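Local atomic coordinates of carboxypeptidase D (PDB entry 3MN8), a protein that removes C-terminal arginine or lysine from peptides and proteins as a zinc-dependent M14 metallocarboxypeptidase, here its first carboxypeptidase-like domain in the active 1B form. Residues A[47-52]-A[114-119]; A[30-35]-A[323-328]; A[292-297]-A[362-367]; A[242-247]-A[298-303]. All coordinates share one frame; numbering follows the deposited sequence.

Contact 1: A[47-52]-A[114-119]; sequences EDLFAG and MAQYLL
L49 and F50 on helix 43-56 face A115 and Q116 on helix 106-121, and the two backbones stay well apart, with CA of F50 8.7 Å from CA of A115. This is helix-helix packing on one side of the central mixed sheet in the alpha/beta catalytic domain of the M14 carboxypeptidase family. L49 makes one half of the contact, its branch tip reaching the flat amide end of Q116: CD1 of L49 lies 3.8 Å from CD of Q116, while CD2 of L49 rests against CG of Q116 at 4.1 Å. The two side chains cross at about a right angle, and L49 extends across the gap because its CG stands anti to the backbone N (chi1 -170°). No hydrogen bond joins the segments; the amide of Q116 gives its NE2 to V112 O one turn earlier on its own helix. With an alanine in place of Q116, L49 would probably lose the surface its methyl groups rest on, and V112 O its side-chain donor. The other half is apolar and more distant. F50 turns its ring toward the small side chain of A115, and both also pack on L78 of strand 74-80, which packs this half against the sheet. Between the helices this comes to a 4.5 Å approach of CE1 of F50 to CB of A115.

Contact 2: A[30-35]-A[323-328]; sequences EDESFL and RNKASL
K325 holds the two segments together by its ammonium group, shared between two glutamates of the N-terminal loop. NZ of K325 donates to OE2 of E30 at 2.9 Å and to OE1 of E32 at 3.0 Å, both as salt bridges, with a weak bond to OE1 of E30. E30 is poorly ordered, so its share is less certain than that of E32. Neither carboxylate is met in its plane: the nitrogen stands 36° out of that of E30 and 60° out of that of E32. The lysine is stretched to full length, CG anti to the backbone N (chi1 -166°), and meets both acids from the opposite direction. Next come the groups that position the acids. OE2 of E30 also accepts from the hydroxyl of Y117, and OE1 of E32 from NE1 of W321, so each bridging oxygen has a second donor, which would be expected to favour the charged carboxylates. OD2 of D31 takes the backbone N of S33 at 3.3 Å in an Asx turn that bends the loop. The contact lies at the surface, where the loop preceding helix 43-56 is tied to helix 317-333; F34 also packs on Q116 and Y117 of helix 106-121.

Contact 3: A[292-297]-A[362-367]; sequences FNYAFS and EEKPMR
K364 reaches from a loop of the transthyretin-like domain to Y294 of helix 289-296 and S297 in the loop that follows, an interdomain contact between the all-beta and alpha/beta parts of the chain. Its CB begins beside the phenol oxygen, 3.4 Å from OH of Y294, and CG, set anti to the backbone N, stays by that oxygen while also coming up to CE1. A bend at chi2 (52°) then lays the chain along the ring, in the direction opposite to that of the tyrosine. CD lies near CE1 and CZ, and CE comes to 3.5 Å from CE1 of Y294. At the tip, the ammonium stands over the ring face in a cation-pi interaction, NZ being 4.8 Å from the centroid of the Y294 ring and 21° off its normal. The same nitrogen donates to the main-chain O of Y294, nearly along its C=O axis, and to that of S297 in a bond modelled too short for its length to be trusted. Were a methionine in place of K364, these oxygens would probably lose this donor and the ring its cation. The phenol is itself fixed by a hydrogen bond to D244, while N298 OD1 takes the backbone N of R367, adding another link between the domains. OG of S297 donates to O of N293 at a C=O...donor angle of 134°, tilted from the carbonyl plane.

Contact 4: A[242-247]-A[298-303]; sequences TPDDRV and NCFELT
D244 sits in a type I turn from T242 to D245, at the N-cap position of helix 245-257 though its side chain makes no capping bond, and faces F300 on strand 300-305 with their CA atoms 9.0 Å apart, leaving the contact to side chains. F300 points into the gap and meets both this turn and the start of the helix. Its far end lies against the carboxylate of D244, with CZ of F300 3.6 Å from OD2 of D244 and CE1 of F300 3.7 Å from CG of D244. The two side chains cross at about a right angle, their flat groups inclined by 54°. Farther back, V247 comes in at the edge, near the ring plane: its CG1, anti to the backbone N (chi1 166°), approaches CD1 of F300 to 4.0 Å. F248 from the same helix meets the phenyl ring at a shallow interplanar angle, and Y294 meets it edge-to-face. The strand belongs to the central mixed sheet, pairing with S213 of strand 212-217 through F300 and L302, and T303 touches the bound inhibitor. No hydrogen bond crosses the contact. The buried carboxylate of D244 instead forms a salt bridge from OD1 to R376, on strand 373-376 of the transthyretin-like domain, and accepts the Y294 hydroxyl at OD2, partners that would be expected to stabilise a charge set against an apolar ring.

Overall arrangement
The four contacts form two pairs on opposite sides of the chain's centre. Helix 106-121 is a partner in contact 1 and a neighbour of contact 2: contact 1 is partly buried and held by van der Waals contact alone, whereas contact 2 is a surface network of charges, and the hydroxyl of Y117 joins them through E30. Contacts 3 and 4, with centres 9 Å apart, meet around Y294 and D244. Contact 4 is buried within the catalytic domain and sets one phenyl ring against a carboxylate and a valine; contact 3, partly buried, relies on one lysine to cross between domains. Contacts 2 and 3 thus both centre on a lysine, paired with carboxylates or with carbonyls and a ring.

Contact 1: A[47-52]-A[114-119]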
loop_
_atom_site.group_PDB
_atom_site.type_symbol
_atom_site.label_atom_id
_atom_site.label_comp_id
_atom_site.label_asym_id
_atom_site.label_seq_id
_atom_site.Cartn_x
_atom_site.Cartn_y
_atom_site.Cartn_z
ATOM N N GLU A 47 8.742 2.422 18.529
ATOM C CA GLU A 47 8.945 1.063 18.998
ATOM C C GLU A 47 8.149 0.853 20.275
ATOM O O GLU A 47 7.459 -0.165 20.433
ATOM C CB GLU A 47 10.438 0.790 19.233
ATOM C CG GLU A 47 11.280 0.798 17.956
ATOM C CD GLU A 47 12.769 0.721 18.236
ATOM O OE1 GLU A 47 13.175 1.049 19.373
ATOM O OE2 GLU A 47 13.537 0.345 17.324
ATOM N N ASP A 48 8.230 1.835 21.172
ATOM C CA ASP A 48 7.512 1.786 22.441
ATOM C C ASP A 48 6.000 1.660 22.234
ATOM O O ASP A 48 5.336 0.863 22.910
ATOM C CB ASP A 48 7.844 3.007 23.309
ATOM C CG ASP A 48 9.273 2.979 23.850
ATOM O OD1 ASP A 48 9.890 1.888 23.891
ATOM O OD2 ASP A 48 9.777 4.057 24.247
ATOM N N LEU A 49 5.455 2.426 21.293
ATOM C CA LEU A 49 4.011 2.412 21.089
ATOM C C LEU A 49 3.516 1.113 20.454
ATOM O O LEU A 49 2.413 0.629 20.774
ATOM C CB LEU A 49 3.550 3.614 20.269
ATOM C CG LEU A 49 2.025 3.761 20.254
ATOM C CD1 LEU A 49 1.628 5.231 20.295
ATOM C CD2 LEU A 49 1.420 3.059 19.056
ATOM N N PHE A 50 4.334 0.559 19.559
ATOM C CA PHE A 50 4.020 -0.693 18.884
ATOM C C PHE A 50 4.057 -1.888 19.819
ATOM O O PHE A 50 3.295 -2.831 19.644
ATOM C CB PHE A 50 4.976 -0.931 17.723
ATOM C CG PHE A 50 4.516 -0.324 16.435
ATOM C CD1 PHE A 50 3.453 0.565 16.418
ATOM C CD2 PHE A 50 5.145 -0.642 15.243
ATOM C CE1 PHE A 50 3.024 1.120 15.229
ATOM C CE2 PHE A 50 4.724 -0.090 14.051
ATOM C CZ PHE A 50 3.667 0.790 14.041
ATOM N N ALA A 51 4.947 -1.861 20.801
ATOM C CA ALA A 51 4.974 -2.914 21.811
ATOM C C ALA A 51 3.744 -2.820 22.716
ATOM O O ALA A 51 3.172 -3.838 23.112
ATOM C CB ALA A 51 6.265 -2.842 22.634
ATOM N N GLY A 52 3.342 -1.591 23.032
ATOM C CA GLY A 52 2.222 -1.369 23.931
ATOM C C GLY A 52 0.935 -1.902 23.339
ATOM O O GLY A 52 0.123 -2.545 24.014
ATOM N N MET A 114 -3.430 5.985 12.647
ATOM C CA MET A 114 -4.298 4.905 12.190
ATOM C C MET A 114 -4.233 3.686 13.122
ATOM O O MET A 114 -5.260 3.200 13.573
ATOM C CB MET A 114 -3.964 4.517 10.741
ATOM C CG MET A 114 -4.813 3.363 10.170
ATOM S SD MET A 114 -6.595 3.711 10.032
ATOM C CE MET A 114 -6.513 5.211 9.051
ATOM N N ALA A 115 -3.023 3.212 13.408
ATOM C CA ALA A 115 -2.804 2.064 14.281
ATOM C C ALA A 115 -3.651 2.167 15.540
ATOM O O ALA A 115 -4.490 1.308 15.818
ATOM C CB ALA A 115 -1.321 1.966 14.657
ATOM N N GLN A 116 -3.416 3.225 16.307
ATOM C CA GLN A 116 -4.182 3.474 17.511
ATOM C C GLN A 116 -5.678 3.540 17.211
ATOM O O GLN A 116 -6.478 2.878 17.876
ATOM C CB GLN A 116 -3.721 4.778 18.138
ATOM C CG GLN A 116 -2.266 4.772 18.602
ATOM C CD GLN A 116 -1.777 6.175 18.985
ATOM O OE1 GLN A 116 -1.975 6.640 20.116
ATOM N NE2 GLN A 116 -1.157 6.859 18.032
ATOM N N TYR A 117 -6.040 4.331 16.201
ATOM C CA TYR A 117 -7.433 4.526 15.808
ATOM C C TYR A 117 -8.171 3.211 15.565
ATOM O O TYR A 117 -9.206 2.929 16.168
ATOM C CB TYR A 117 -7.513 5.396 14.556
ATOM C CG TYR A 117 -8.927 5.703 14.129
ATOM C CD1 TYR A 117 -9.637 6.739 14.715
ATOM C CD2 TYR A 117 -9.555 4.952 13.146
ATOM C CE1 TYR A 117 -10.936 7.024 14.339
ATOM C CE2 TYR A 117 -10.861 5.225 12.753
ATOM C CZ TYR A 117 -11.545 6.266 13.356
ATOM O OH TYR A 117 -12.837 6.545 12.984
ATOM N N LEU A 118 -7.634 2.400 14.671
ATOM C CA LEU A 118 -8.227 1.111 14.373
ATOM C C LEU A 118 -8.379 0.258 15.617
ATOM O O LEU A 118 -9.466 -0.219 15.922
ATOM C CB LEU A 118 -7.391 0.364 13.334
ATOM C CG LEU A 118 -7.587 0.900 11.922
ATOM C CD1 LEU A 118 -6.683 0.182 10.933
ATOM C CD2 LEU A 118 -9.058 0.784 11.526
ATOM N N LEU A 119 -7.285 0.052 16.332
ATOM C CA LEU A 119 -7.330 -0.821 17.492
ATOM C C LEU A 119 -8.313 -0.342 18.539
ATOM O O LEU A 119 -9.200 -1.092 18.940
ATOM C CB LEU A 119 -5.941 -0.988 18.098
ATOM C CG LEU A 119 -5.092 -2.002 17.339
ATOM C CD1 LEU A 119 -3.660 -2.024 17.882
ATOM C CD2 LEU A 119 -5.757 -3.380 17.407
#

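Contact 2: A[30-35]-A[323-328]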
loop_
_atom_site.group_PDB
_atom_site.type_symbol
_atom_site.label_atom_id
_atom_site.label_comp_id
_atom_site.label_asym_id
_atom_site.label_seq_id
_atom_site.Cartn_x
_atom_site.Cartn_y
_atom_site.Cartn_z
ATOM N N GLU A 30 -16.252 8.045 18.871
ATOM C CA GLU A 30 -14.853 7.659 18.635
ATOM C C GLU A 30 -13.831 7.990 19.743
ATOM O O GLU A 30 -13.835 9.074 20.324
ATOM C CB GLU A 30 -14.378 8.269 17.308
ATOM C CG GLU A 30 -15.357 8.094 16.154
ATOM C CD GLU A 30 -15.029 8.991 14.969
ATOM O OE1 GLU A 30 -15.031 10.232 15.144
ATOM O OE2 GLU A 30 -14.778 8.456 13.862
ATOM N N ASP A 31 -12.939 7.046 20.010
ATOM C CA ASP A 31 -11.813 7.291 20.896
ATOM C C ASP A 31 -10.602 7.758 20.072
ATOM O O ASP A 31 -9.776 6.952 19.636
ATOM C CB ASP A 31 -11.492 6.022 21.685
ATOM C CG ASP A 31 -10.163 6.100 22.405
ATOM O OD1 ASP A 31 -9.711 5.060 22.943
ATOM O OD2 ASP A 31 -9.566 7.197 22.426
ATOM N N GLU A 32 -10.511 9.067 19.854
ATOM C CA GLU A 32 -9.395 9.666 19.126
ATOM C C GLU A 32 -8.486 10.472 20.068
ATOM O O GLU A 32 -8.050 11.582 19.736
ATOM C CB GLU A 32 -9.920 10.599 18.036
ATOM C CG GLU A 32 -10.736 9.932 16.949
ATOM C CD GLU A 32 -11.267 10.941 15.937
ATOM O OE1 GLU A 32 -10.621 11.110 14.880
ATOM O OE2 GLU A 32 -12.319 11.571 16.204
ATOM N N SER A 33 -8.208 9.915 21.243
ATOM C CA SER A 33 -7.424 10.619 22.252
ATOM C C SER A 33 -6.011 10.936 21.758
ATOM O O SER A 33 -5.393 11.929 22.180
ATOM C CB SER A 33 -7.355 9.795 23.541
ATOM O OG SER A 33 -6.612 8.605 23.351
ATOM N N PHE A 34 -5.514 10.092 20.858
ATOM C CA PHE A 34 -4.163 10.241 20.326
ATOM C C PHE A 34 -3.869 11.636 19.774
ATOM O O PHE A 34 -2.751 11.911 19.350
ATOM C CB PHE A 34 -3.839 9.145 19.288
ATOM C CG PHE A 34 -4.871 8.986 18.182
ATOM C CD1 PHE A 34 -4.843 9.793 17.052
ATOM C CD2 PHE A 34 -5.838 7.992 18.251
ATOM C CE1 PHE A 34 -5.775 9.632 16.034
ATOM C CE2 PHE A 34 -6.777 7.823 17.232
ATOM C CZ PHE A 34 -6.744 8.639 16.125
ATOM N N LEU A 35 -4.865 12.516 19.803
ATOM C CA LEU A 35 -4.705 13.877 19.302
ATOM C C LEU A 35 -4.398 14.901 20.403
ATOM O O LEU A 35 -4.068 16.050 20.109
ATOM C CB LEU A 35 -5.973 14.309 18.567
ATOM C CG LEU A 35 -6.596 13.283 17.622
ATOM C CD1 LEU A 35 -8.011 13.716 17.236
ATOM C CD2 LEU A 35 -5.712 13.059 16.392
ATOM N N ARG A 323 -8.534 15.115 7.633
ATOM C CA ARG A 323 -8.649 15.085 6.171
ATOM C C ARG A 323 -8.421 13.692 5.581
ATOM O O ARG A 323 -9.204 13.210 4.754
ATOM C CB ARG A 323 -7.655 16.064 5.548
ATOM C CG ARG A 323 -7.734 17.439 6.163
ATOM C CD ARG A 323 -6.611 18.327 5.680
ATOM N NE ARG A 323 -6.881 19.741 5.928
ATOM C CZ ARG A 323 -5.973 20.694 5.771
ATOM N NH1 ARG A 323 -4.748 20.368 5.371
ATOM N NH2 ARG A 323 -6.284 21.963 6.012
ATOM N N ASN A 324 -7.342 13.047 6.010
ATOM C CA ASN A 324 -6.938 11.793 5.412
ATOM C C ASN A 324 -7.695 10.612 5.990
ATOM O O ASN A 324 -7.715 9.527 5.403
ATOM C CB ASN A 324 -5.440 11.595 5.586
ATOM C CG ASN A 324 -4.627 12.633 4.837
ATOM O OD1 ASN A 324 -4.153 12.374 3.731
ATOM N ND2 ASN A 324 -4.462 13.817 5.434
ATOM N N LYS A 325 -8.321 10.831 7.141
ATOM C CA LYS A 325 -9.062 9.782 7.848
ATOM C C LYS A 325 -9.956 8.931 6.934
ATOM O O LYS A 325 -9.789 7.715 6.864
ATOM C CB LYS A 325 -9.902 10.415 8.960
ATOM C CG LYS A 325 -10.467 9.458 9.993
ATOM C CD LYS A 325 -11.388 10.250 10.887
ATOM C CE LYS A 325 -11.941 9.425 12.013
ATOM N NZ LYS A 325 -12.726 10.303 12.922
ATOM N N ALA A 326 -10.897 9.586 6.252
ATOM C CA ALA A 326 -11.839 8.926 5.347
ATOM C C ALA A 326 -11.166 8.284 4.123
ATOM O O ALA A 326 -11.525 7.171 3.706
ATOM C CB ALA A 326 -12.909 9.911 4.899
ATOM N N SER A 327 -10.195 8.991 3.548
ATOM C CA SER A 327 -9.458 8.494 2.384
ATOM C C SER A 327 -8.611 7.250 2.689
ATOM O O SER A 327 -8.387 6.418 1.821
ATOM C CB SER A 327 -8.569 9.609 1.824
ATOM O OG SER A 327 -9.281 10.842 1.750
ATOM N N LEU A 328 -8.136 7.133 3.923
ATOM C CA LEU A 328 -7.307 5.996 4.320
ATOM C C LEU A 328 -8.172 4.770 4.610
ATOM O O LEU A 328 -7.794 3.630 4.339
ATOM C CB LEU A 328 -6.448 6.349 5.548
ATOM C CG LEU A 328 -5.283 7.351 5.426
ATOM C CD1 LEU A 328 -5.049 8.042 6.751
ATOM C CD2 LEU A 328 -4.004 6.671 4.949
#

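Contact 3: A[292-297]-A[362-367]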
loop_
_atom_site.group_PDB
_atom_site.type_symbol
_atom_site.label_atom_id
_atom_site.label_comp_id
_atom_site.label_asym_id
_atom_site.label_seq_id
_atom_site.Cartn_x
_atom_site.Cartn_y
_atom_site.Cartn_z
ATOM N N PHE A 292 7.480 -1.348 -8.401
ATOM C CA PHE A 292 8.090 -2.621 -8.045
ATOM C C PHE A 292 7.035 -3.596 -7.515
ATOM O O PHE A 292 7.015 -4.773 -7.890
ATOM C CB PHE A 292 9.228 -2.457 -7.048
ATOM C CG PHE A 292 9.687 -3.750 -6.462
ATOM C CD1 PHE A 292 10.696 -4.471 -7.072
ATOM C CD2 PHE A 292 9.093 -4.265 -5.312
ATOM C CE1 PHE A 292 11.123 -5.689 -6.549
ATOM C CE2 PHE A 292 9.516 -5.470 -4.779
ATOM C CZ PHE A 292 10.529 -6.187 -5.399
ATOM N N ASN A 293 6.147 -3.097 -6.667
ATOM C CA ASN A 293 4.998 -3.881 -6.234
ATOM C C ASN A 293 4.228 -4.522 -7.398
ATOM O O ASN A 293 3.972 -5.731 -7.411
ATOM C CB ASN A 293 4.058 -3.019 -5.388
ATOM C CG ASN A 293 4.506 -2.918 -3.929
ATOM O OD1 ASN A 293 4.020 -3.655 -3.059
ATOM N ND2 ASN A 293 5.434 -2.000 -3.657
ATOM N N TYR A 294 3.876 -3.704 -8.381
ATOM C CA TYR A 294 2.997 -4.153 -9.453
ATOM C C TYR A 294 3.683 -5.169 -10.352
ATOM O O TYR A 294 3.104 -6.200 -10.703
ATOM C CB TYR A 294 2.505 -2.951 -10.271
ATOM C CG TYR A 294 1.491 -3.294 -11.343
ATOM C CD1 TYR A 294 0.244 -3.840 -11.008
ATOM C CD2 TYR A 294 1.771 -3.060 -12.694
ATOM C CE1 TYR A 294 -0.690 -4.149 -11.993
ATOM C CE2 TYR A 294 0.847 -3.362 -13.685
ATOM C CZ TYR A 294 -0.384 -3.908 -13.333
ATOM O OH TYR A 294 -1.305 -4.205 -14.322
ATOM N N ALA A 295 4.929 -4.869 -10.701
ATOM C CA ALA A 295 5.675 -5.634 -11.698
ATOM C C ALA A 295 6.294 -6.920 -11.159
ATOM O O ALA A 295 6.608 -7.813 -11.937
ATOM C CB ALA A 295 6.750 -4.760 -12.327
ATOM N N PHE A 296 6.480 -7.021 -9.845
ATOM C CA PHE A 296 7.166 -8.181 -9.284
ATOM C C PHE A 296 6.310 -8.881 -8.246
ATOM O O PHE A 296 6.796 -9.736 -7.494
ATOM C CB PHE A 296 8.499 -7.767 -8.662
ATOM C CG PHE A 296 9.484 -7.174 -9.654
ATOM C CD1 PHE A 296 9.437 -5.825 -9.991
ATOM C CD2 PHE A 296 10.463 -7.970 -10.243
ATOM C CE1 PHE A 296 10.348 -5.286 -10.897
ATOM C CE2 PHE A 296 11.376 -7.429 -11.156
ATOM C CZ PHE A 296 11.315 -6.091 -11.479
ATOM N N SER A 297 5.035 -8.503 -8.195
ATOM C CA SER A 297 4.091 -9.163 -7.305
ATOM C C SER A 297 2.689 -8.873 -7.789
ATOM O O SER A 297 2.503 -8.266 -8.844
ATOM C CB SER A 297 4.257 -8.687 -5.856
ATOM O OG SER A 297 3.553 -7.473 -5.603
ATOM N N GLU A 362 -4.911 -9.815 -19.392
ATOM C CA GLU A 362 -4.096 -11.021 -19.380
ATOM C C GLU A 362 -2.607 -10.733 -19.199
ATOM O O GLU A 362 -1.817 -11.640 -18.946
ATOM C CB GLU A 362 -4.326 -11.830 -20.665
ATOM C CG GLU A 362 -5.388 -12.917 -20.538
ATOM C CD GLU A 362 -6.437 -12.856 -21.634
ATOM O OE1 GLU A 362 -6.665 -11.752 -22.187
ATOM O OE2 GLU A 362 -7.042 -13.914 -21.928
ATOM N N GLU A 363 -2.221 -9.472 -19.334
ATOM C CA GLU A 363 -0.829 -9.101 -19.125
ATOM C C GLU A 363 -0.505 -9.009 -17.628
ATOM O O GLU A 363 0.661 -9.099 -17.220
ATOM C CB GLU A 363 -0.493 -7.800 -19.859
ATOM C CG GLU A 363 -0.363 -7.967 -21.367
ATOM C CD GLU A 363 -0.002 -6.678 -22.076
ATOM O OE1 GLU A 363 -0.752 -5.689 -21.940
ATOM O OE2 GLU A 363 1.028 -6.661 -22.780
ATOM N N LYS A 364 -1.537 -8.849 -16.810
ATOM C CA LYS A 364 -1.352 -8.868 -15.366
ATOM C C LYS A 364 -2.145 -9.990 -14.709
ATOM O O LYS A 364 -3.199 -9.749 -14.133
ATOM C CB LYS A 364 -1.748 -7.531 -14.749
ATOM C CG LYS A 364 -1.508 -7.447 -13.247
ATOM C CD LYS A 364 -0.085 -7.837 -12.921
ATOM C CE LYS A 364 0.329 -7.450 -11.505
ATOM N NZ LYS A 364 1.599 -8.155 -11.167
ATOM N N PRO A 365 -1.633 -11.225 -14.797
ATOM C CA PRO A 365 -2.219 -12.370 -14.099
ATOM C C PRO A 365 -1.975 -12.271 -12.601
ATOM O O PRO A 365 -1.021 -11.619 -12.166
ATOM C CB PRO A 365 -1.434 -13.565 -14.652
ATOM C CG PRO A 365 -0.498 -13.024 -15.676
ATOM C CD PRO A 365 -0.361 -11.565 -15.446
ATOM N N MET A 366 -2.834 -12.914 -11.819
ATOM C CA MET A 366 -2.603 -13.029 -10.387
ATOM C C MET A 366 -1.987 -14.376 -10.153
ATOM O O MET A 366 -2.400 -15.348 -10.764
ATOM C CB MET A 366 -3.910 -12.948 -9.609
ATOM C CG MET A 366 -4.546 -11.568 -9.583
ATOM S SD MET A 366 -3.480 -10.327 -8.837
ATOM C CE MET A 366 -2.949 -9.425 -10.301
ATOM N N ARG A 367 -1.001 -14.429 -9.268
ATOM C CA ARG A 367 -0.352 -15.685 -8.917
ATOM C C ARG A 367 -0.912 -16.174 -7.583
ATOM O O ARG A 367 -0.853 -15.459 -6.585
ATOM C CB ARG A 367 1.164 -15.462 -8.850
ATOM C CG ARG A 367 1.972 -16.657 -8.451
ATOM C CD ARG A 367 2.372 -16.523 -6.999
ATOM N NE ARG A 367 3.757 -16.910 -6.821
ATOM C CZ ARG A 367 4.765 -16.119 -6.461
ATOM N NH1 ARG A 367 4.592 -14.832 -6.182
ATOM N NH2 ARG A 367 5.973 -16.654 -6.364
#

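Contact 4: A[242-247]-A[298-303]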
loop_
_atom_site.group_PDB
_atom_site.type_symbol
_atom_site.label_atom_id
_atom_site.label_comp_id
_atom_site.label_asym_id
_atom_site.label_seq_id
_atom_site.Cartn_x
_atom_site.Cartn_y
_atom_site.Cartn_z
ATOM N N THR A 242 -0.859 1.556 -17.087
ATOM C CA THR A 242 -0.737 0.188 -16.639
ATOM C C THR A 242 -1.886 -0.620 -17.226
ATOM O O THR A 242 -2.954 -0.069 -17.524
ATOM C CB THR A 242 -0.778 0.169 -15.099
ATOM O OG1 THR A 242 0.553 0.017 -14.585
ATOM C CG2 THR A 242 -1.654 -0.937 -14.566
ATOM N N PRO A 243 -1.674 -1.929 -17.422
ATOM C CA PRO A 243 -2.795 -2.738 -17.906
ATOM C C PRO A 243 -4.008 -2.547 -16.998
ATOM O O PRO A 243 -5.140 -2.600 -17.450
ATOM C CB PRO A 243 -2.271 -4.178 -17.791
ATOM C CG PRO A 243 -0.793 -4.053 -17.808
ATOM C CD PRO A 243 -0.461 -2.726 -17.182
ATOM N N ASP A 244 -3.756 -2.328 -15.714
ATOM C CA ASP A 244 -4.822 -2.176 -14.743
ATOM C C ASP A 244 -5.152 -0.718 -14.474
ATOM O O ASP A 244 -5.487 -0.344 -13.352
ATOM C CB ASP A 244 -4.454 -2.899 -13.444
ATOM C CG ASP A 244 -4.858 -4.372 -13.463
ATOM O OD1 ASP A 244 -6.075 -4.643 -13.348
ATOM O OD2 ASP A 244 -3.977 -5.255 -13.606
ATOM N N ASP A 245 -5.093 0.100 -15.514
ATOM C CA ASP A 245 -5.284 1.531 -15.333
ATOM C C ASP A 245 -6.632 1.920 -14.739
ATOM O O ASP A 245 -6.699 2.786 -13.869
ATOM C CB ASP A 245 -5.080 2.297 -16.634
ATOM C CG ASP A 245 -4.845 3.756 -16.383
ATOM O OD1 ASP A 245 -3.895 4.072 -15.632
ATOM O OD2 ASP A 245 -5.613 4.579 -16.908
ATOM N N ARG A 246 -7.704 1.310 -15.233
ATOM C CA ARG A 246 -9.024 1.595 -14.696
ATOM C C ARG A 246 -9.013 1.447 -13.173
ATOM O O ARG A 246 -9.349 2.378 -12.445
ATOM C CB ARG A 246 -10.069 0.663 -15.302
ATOM C CG ARG A 246 -10.105 0.669 -16.804
ATOM C CD ARG A 246 -10.935 -0.495 -17.324
ATOM N NE ARG A 246 -12.308 -0.110 -17.652
ATOM C CZ ARG A 246 -13.272 -0.974 -17.954
ATOM N NH1 ARG A 246 -13.022 -2.279 -17.964
ATOM N NH2 ARG A 246 -14.489 -0.538 -18.240
ATOM N N VAL A 247 -8.620 0.274 -12.692
ATOM C CA VAL A 247 -8.598 0.025 -11.259
ATOM C C VAL A 247 -7.708 1.040 -10.556
ATOM O O VAL A 247 -8.054 1.579 -9.494
ATOM C CB VAL A 247 -8.111 -1.396 -10.928
ATOM C CG1 VAL A 247 -7.781 -1.504 -9.456
ATOM C CG2 VAL A 247 -9.168 -2.417 -11.312
ATOM N N ASN A 298 1.710 -9.310 -7.009
ATOM C CA ASN A 298 0.314 -9.077 -7.307
ATOM C C ASN A 298 -0.078 -7.674 -6.861
ATOM O O ASN A 298 -1.092 -7.138 -7.295
ATOM C CB ASN A 298 -0.546 -10.078 -6.541
ATOM C CG ASN A 298 -0.428 -11.489 -7.067
ATOM O OD1 ASN A 298 -0.201 -11.715 -8.249
ATOM N ND2 ASN A 298 -0.608 -12.456 -6.183
ATOM N N CYS A 299 0.719 -7.089 -5.973
ATOM C CA CYS A 299 0.275 -5.916 -5.231
ATOM C C CYS A 299 0.071 -4.679 -6.102
ATOM O O CYS A 299 0.856 -4.417 -7.015
ATOM C CB CYS A 299 1.229 -5.592 -4.078
ATOM S SG CYS A 299 0.532 -4.475 -2.816
ATOM N N PHE A 300 -0.991 -3.929 -5.797
ATOM C CA PHE A 300 -1.311 -2.672 -6.460
ATOM C C PHE A 300 -1.019 -1.491 -5.523
ATOM O O PHE A 300 -1.864 -1.119 -4.717
ATOM C CB PHE A 300 -2.795 -2.637 -6.845
ATOM C CG PHE A 300 -3.183 -3.587 -7.953
ATOM C CD1 PHE A 300 -4.276 -3.301 -8.764
ATOM C CD2 PHE A 300 -2.467 -4.756 -8.188
ATOM C CE1 PHE A 300 -4.652 -4.168 -9.789
ATOM C CE2 PHE A 300 -2.841 -5.636 -9.208
ATOM C CZ PHE A 300 -3.934 -5.344 -10.004
ATOM N N GLU A 301 0.172 -0.905 -5.627
ATOM C CA GLU A 301 0.551 0.209 -4.758
ATOM C C GLU A 301 0.309 1.573 -5.399
ATOM O O GLU A 301 0.676 1.812 -6.552
ATOM C CB GLU A 301 2.017 0.071 -4.334
ATOM C CG GLU A 301 2.547 1.216 -3.487
ATOM C CD GLU A 301 3.857 0.866 -2.788
ATOM O OE1 GLU A 301 3.852 -0.037 -1.915
ATOM O OE2 GLU A 301 4.897 1.491 -3.103
ATOM N N LEU A 302 -0.306 2.472 -4.639
ATOM C CA LEU A 302 -0.378 3.882 -5.021
ATOM C C LEU A 302 0.720 4.660 -4.333
ATOM O O LEU A 302 1.194 4.268 -3.268
ATOM C CB LEU A 302 -1.712 4.503 -4.599
ATOM C CG LEU A 302 -2.982 4.026 -5.291
ATOM C CD1 LEU A 302 -4.142 4.900 -4.844
ATOM C CD2 LEU A 302 -2.812 4.068 -6.800
ATOM N N THR A 303 1.109 5.777 -4.940
ATOM C CA THR A 303 1.979 6.751 -4.290
ATOM C C THR A 303 1.103 7.926 -3.871
ATOM O O THR A 303 0.428 8.530 -4.703
ATOM C CB THR A 303 3.093 7.278 -5.238
ATOM O OG1 THR A 303 3.743 6.185 -5.898
ATOM C CG2 THR A 303 4.134 8.084 -4.466
#